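Local coordinates for protein proteasome accessory factor B/C (PafBC) (Paenarthrobacter aurescens, PDB 6SJ9) that probably acts as a DNA-binding transcriptional regulator of the bacterial DNA damage response, joining winged helix-turn-helix and WYL domains in one chain, at residues 98-106 against 387-397. Residues are numbered along the deposited sequence; the frame is centred on the assembly and turned at random.
Sequences STVLLLAAQ and ILICSGLPEGY
Leu102, Gln106 and Tyr397 carry a buried contact between helix 95-118 and the end of helix 378-389 plus the loop after it, which belong to the PafC helix-turn-helix domain. In sequence 280 residues separate the two segments, so the contact ties the N-terminal half of the chain to the C-terminal half. The apolar packing centres on Leu102. Its CG is turned away from its own N (chi1 177°), and CD1 lies against the chain from Gly392 to Pro394, 3.9 Å from CD of Pro394 and near CD2 of Leu393. CG of Leu102 also sits against a backbone carbonyl oxygen, Leu388 O, at 3.4 Å. One turn on, the methyl CB of Ala105 presses tightly on CG of Pro394, 3.5 Å away. At the end of helix 378-389, CD1 of Leu388 meets CB of Leu103 and CD2 meets CG2 of Thr99; Leu359 of helix 346-360 also touches Leu388. CB of Leu101 lies in the plane of the Tyr397 ring, at its CE1 edge (3.7 Å).

The polar links run from side chain to backbone. At one end of the contact, the type II turn from Pro394 to Tyr397 brings the phenol to the helix, where Tyr397 OH points at Ser98 O, but the modelled 2.3 Å is doubtfully short. The secure bond is that of Gln106. With an alanine at this position, Ile387 O would probably lose a donor and a gap would probably open beside CB of Ser391. The carboxamide gives NE2 of Gln106 to Ile387 O at 2.8 Å (N-H...O 155°), with the acceptor close to the amide plane and the donor tilted 25° from the carbonyl plane.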
loop_
_atom_site.group_PDB
_atom_site.type_symbol
_atom_site.label_atom_id
_atom_site.label_comp_id
_atom_site.label_asym_id
_atom_site.label_seq_id
_atom_site.Cartn_x
_atom_site.Cartn_y
_atom_site.Cartn_z
ATOM N N SER A 98 2.368 -13.770 1.502
ATOM C CA SER A 98 3.097 -12.524 1.408
ATOM C C SER A 98 2.468 -11.568 0.415
ATOM O O SER A 98 2.506 -10.351 0.633
ATOM C CB SER A 98 4.535 -12.816 0.976
ATOM O OG SER A 98 5.133 -13.766 1.853
ATOM N N THR A 99 1.893 -12.094 -0.677
ATOM C CA THR A 99 1.267 -11.206 -1.653
ATOM C C THR A 99 -0.033 -10.617 -1.109
ATOM O O THR A 99 -0.259 -9.419 -1.231
ATOM C CB THR A 99 0.998 -11.954 -2.965
ATOM O OG1 THR A 99 2.197 -12.605 -3.391
ATOM C CG2 THR A 99 0.519 -10.993 -4.054
ATOM N N VAL A 100 -0.852 -11.430 -0.437
ATOM C CA VAL A 100 -2.048 -10.913 0.215
ATOM C C VAL A 100 -1.671 -9.836 1.210
ATOM O O VAL A 100 -2.254 -8.745 1.246
ATOM C CB VAL A 100 -2.789 -12.042 0.936
ATOM C CG1 VAL A 100 -3.952 -11.407 1.810
ATOM C CG2 VAL A 100 -3.286 -13.038 -0.039
ATOM N N LEU A 101 -0.643 -10.119 1.997
ATOM C CA LEU A 101 -0.182 -9.178 3.002
ATOM C C LEU A 101 0.210 -7.852 2.379
ATOM O O LEU A 101 0.147 -6.807 3.033
ATOM C CB LEU A 101 0.982 -9.811 3.745
ATOM C CG LEU A 101 1.281 -9.187 5.072
ATOM C CD1 LEU A 101 0.078 -9.391 5.926
ATOM C CD2 LEU A 101 2.460 -9.884 5.598
ATOM N N LEU A 102 0.681 -7.892 1.138
ATOM C CA LEU A 102 1.071 -6.695 0.411
ATOM C C LEU A 102 -0.124 -5.804 0.095
ATOM O O LEU A 102 -0.058 -4.580 0.239
ATOM C CB LEU A 102 1.744 -7.137 -0.879
ATOM C CG LEU A 102 2.212 -6.122 -1.890
ATOM C CD1 LEU A 102 2.877 -4.973 -1.155
ATOM C CD2 LEU A 102 3.242 -6.859 -2.795
ATOM N N LEU A 103 -1.241 -6.408 -0.274
ATOM C CA LEU A 103 -2.439 -5.625 -0.531
ATOM C C LEU A 103 -2.939 -5.044 0.786
ATOM O O LEU A 103 -3.346 -3.890 0.843
ATOM C CB LEU A 103 -3.492 -6.510 -1.223
ATOM C CG LEU A 103 -4.752 -5.818 -1.644
ATOM C CD1 LEU A 103 -4.456 -4.600 -2.436
ATOM C CD2 LEU A 103 -5.681 -6.830 -2.408
ATOM N N ALA A 104 -2.870 -5.842 1.857
ATOM C CA ALA A 104 -3.309 -5.375 3.157
ATOM C C ALA A 104 -2.512 -4.149 3.607
ATOM O O ALA A 104 -3.062 -3.219 4.186
ATOM C CB ALA A 104 -3.146 -6.515 4.182
ATOM N N ALA A 105 -1.211 -4.151 3.379
ATOM C CA ALA A 105 -0.393 -3.013 3.793
ATOM C C ALA A 105 -0.779 -1.777 3.028
ATOM O O ALA A 105 -0.730 -0.662 3.573
ATOM C CB ALA A 105 1.111 -3.340 3.579
ATOM N N GLN A 106 -1.206 -1.950 1.764
ATOM C CA GLN A 106 -1.670 -0.797 1.025
ATOM C C GLN A 106 -2.956 -0.260 1.606
ATOM O O GLN A 106 -3.185 0.972 1.617
ATOM C CB GLN A 106 -1.882 -1.151 -0.445
ATOM C CG GLN A 106 -0.602 -1.428 -1.215
ATOM C CD GLN A 106 -0.874 -1.618 -2.740
ATOM O OE1 GLN A 106 -1.375 -0.691 -3.427
ATOM N NE2 GLN A 106 -0.518 -2.791 -3.267
ATOM N N ILE A 387 -1.061 -2.321 -9.516
ATOM C CA ILE A 387 -1.511 -1.914 -8.184
ATOM C C ILE A 387 -1.027 -2.910 -7.149
ATOM O O ILE A 387 -0.527 -2.535 -6.083
ATOM C CB ILE A 387 -3.047 -1.807 -8.142
ATOM C CG1 ILE A 387 -3.512 -0.629 -8.993
ATOM C CG2 ILE A 387 -3.503 -1.622 -6.644
ATOM C CD1 ILE A 387 -4.938 -0.760 -9.432
ATOM N N LEU A 388 -1.137 -4.205 -7.466
ATOM C CA LEU A 388 -0.864 -5.233 -6.481
ATOM C C LEU A 388 0.641 -5.389 -6.207
ATOM O O LEU A 388 1.065 -5.446 -5.041
ATOM C CB LEU A 388 -1.445 -6.587 -6.949
ATOM C CG LEU A 388 -1.137 -7.801 -6.053
ATOM C CD1 LEU A 388 -1.864 -7.568 -4.729
ATOM C CD2 LEU A 388 -1.627 -9.134 -6.657
ATOM N N ILE A 389 1.464 -5.500 -7.250
ATOM C CA ILE A 389 2.852 -5.927 -7.047
ATOM C C ILE A 389 3.876 -4.936 -7.558
ATOM O O ILE A 389 5.069 -5.228 -7.479
ATOM C CB ILE A 389 3.134 -7.299 -7.700
ATOM C CG1 ILE A 389 2.965 -7.192 -9.216
ATOM C CG2 ILE A 389 2.325 -8.411 -7.157
ATOM C CD1 ILE A 389 3.391 -8.466 -9.916
ATOM N N CYS A 390 3.466 -3.823 -8.159
ATOM C CA CYS A 390 4.393 -2.811 -8.679
ATOM C C CYS A 390 4.227 -1.486 -7.964
ATOM O O CYS A 390 4.512 -0.426 -8.530
ATOM C CB CYS A 390 4.210 -2.602 -10.203
ATOM S SG CYS A 390 4.294 -4.154 -11.168
ATOM N N SER A 391 3.721 -1.523 -6.742
ATOM C CA SER A 391 3.427 -0.320 -5.995
ATOM C C SER A 391 4.396 -0.128 -4.879
ATOM O O SER A 391 4.176 0.754 -4.048
ATOM C CB SER A 391 2.011 -0.335 -5.432
ATOM O OG SER A 391 1.117 -0.183 -6.495
ATOM N N GLY A 392 5.439 -0.946 -4.828
ATOM C CA GLY A 392 6.417 -0.800 -3.793
ATOM C C GLY A 392 5.927 -1.526 -2.571
ATOM O O GLY A 392 4.876 -2.182 -2.564
ATOM N N LEU A 393 6.760 -1.462 -1.530
ATOM C CA LEU A 393 6.515 -2.125 -0.258
ATOM C C LEU A 393 6.179 -1.048 0.764
ATOM O O LEU A 393 6.994 -0.135 0.968
ATOM C CB LEU A 393 7.736 -2.941 0.181
ATOM C CG LEU A 393 8.192 -3.923 -0.921
ATOM C CD1 LEU A 393 9.315 -4.807 -0.464
ATOM C CD2 LEU A 393 7.045 -4.799 -1.463
ATOM N N PRO A 394 5.001 -1.048 1.375
ATOM C CA PRO A 394 4.736 -0.058 2.422
ATOM C C PRO A 394 5.687 -0.251 3.600
ATOM O O PRO A 394 6.399 -1.258 3.729
ATOM C CB PRO A 394 3.260 -0.290 2.794
ATOM C CG PRO A 394 2.648 -0.918 1.578
ATOM C CD PRO A 394 3.777 -1.779 0.971
ATOM N N GLU A 395 5.646 0.710 4.512
ATOM C CA GLU A 395 6.446 0.562 5.711
ATOM C C GLU A 395 5.891 -0.569 6.559
ATOM O O GLU A 395 4.694 -0.868 6.540
ATOM C CB GLU A 395 6.464 1.850 6.530
ATOM C CG GLU A 395 7.634 1.876 7.502
ATOM C CD GLU A 395 7.180 2.117 8.933
ATOM O OE1 GLU A 395 7.326 3.261 9.415
ATOM O OE2 GLU A 395 6.651 1.171 9.564
ATOM N N GLY A 396 6.794 -1.225 7.275
ATOM C CA GLY A 396 6.453 -2.372 8.068
ATOM C C GLY A 396 6.243 -3.637 7.269
ATOM O O GLY A 396 6.000 -4.687 7.875
ATOM N N TYR A 397 6.259 -3.554 5.825
ATOM C CA TYR A 397 6.238 -4.738 4.968
ATOM C C TYR A 397 7.694 -5.065 4.620
ATOM O O TYR A 397 8.414 -4.179 4.144
ATOM C CB TYR A 397 5.428 -4.492 3.681
ATOM C CG TYR A 397 5.184 -5.782 2.901
ATOM C CD1 TYR A 397 4.129 -6.629 3.236
ATOM C CD2 TYR A 397 6.068 -6.203 1.902
ATOM C CE1 TYR A 397 3.922 -7.827 2.553
ATOM C CE2 TYR A 397 5.873 -7.405 1.219
ATOM C CZ TYR A 397 4.801 -8.224 1.561
ATOM O OH TYR A 397 4.602 -9.428 0.902
#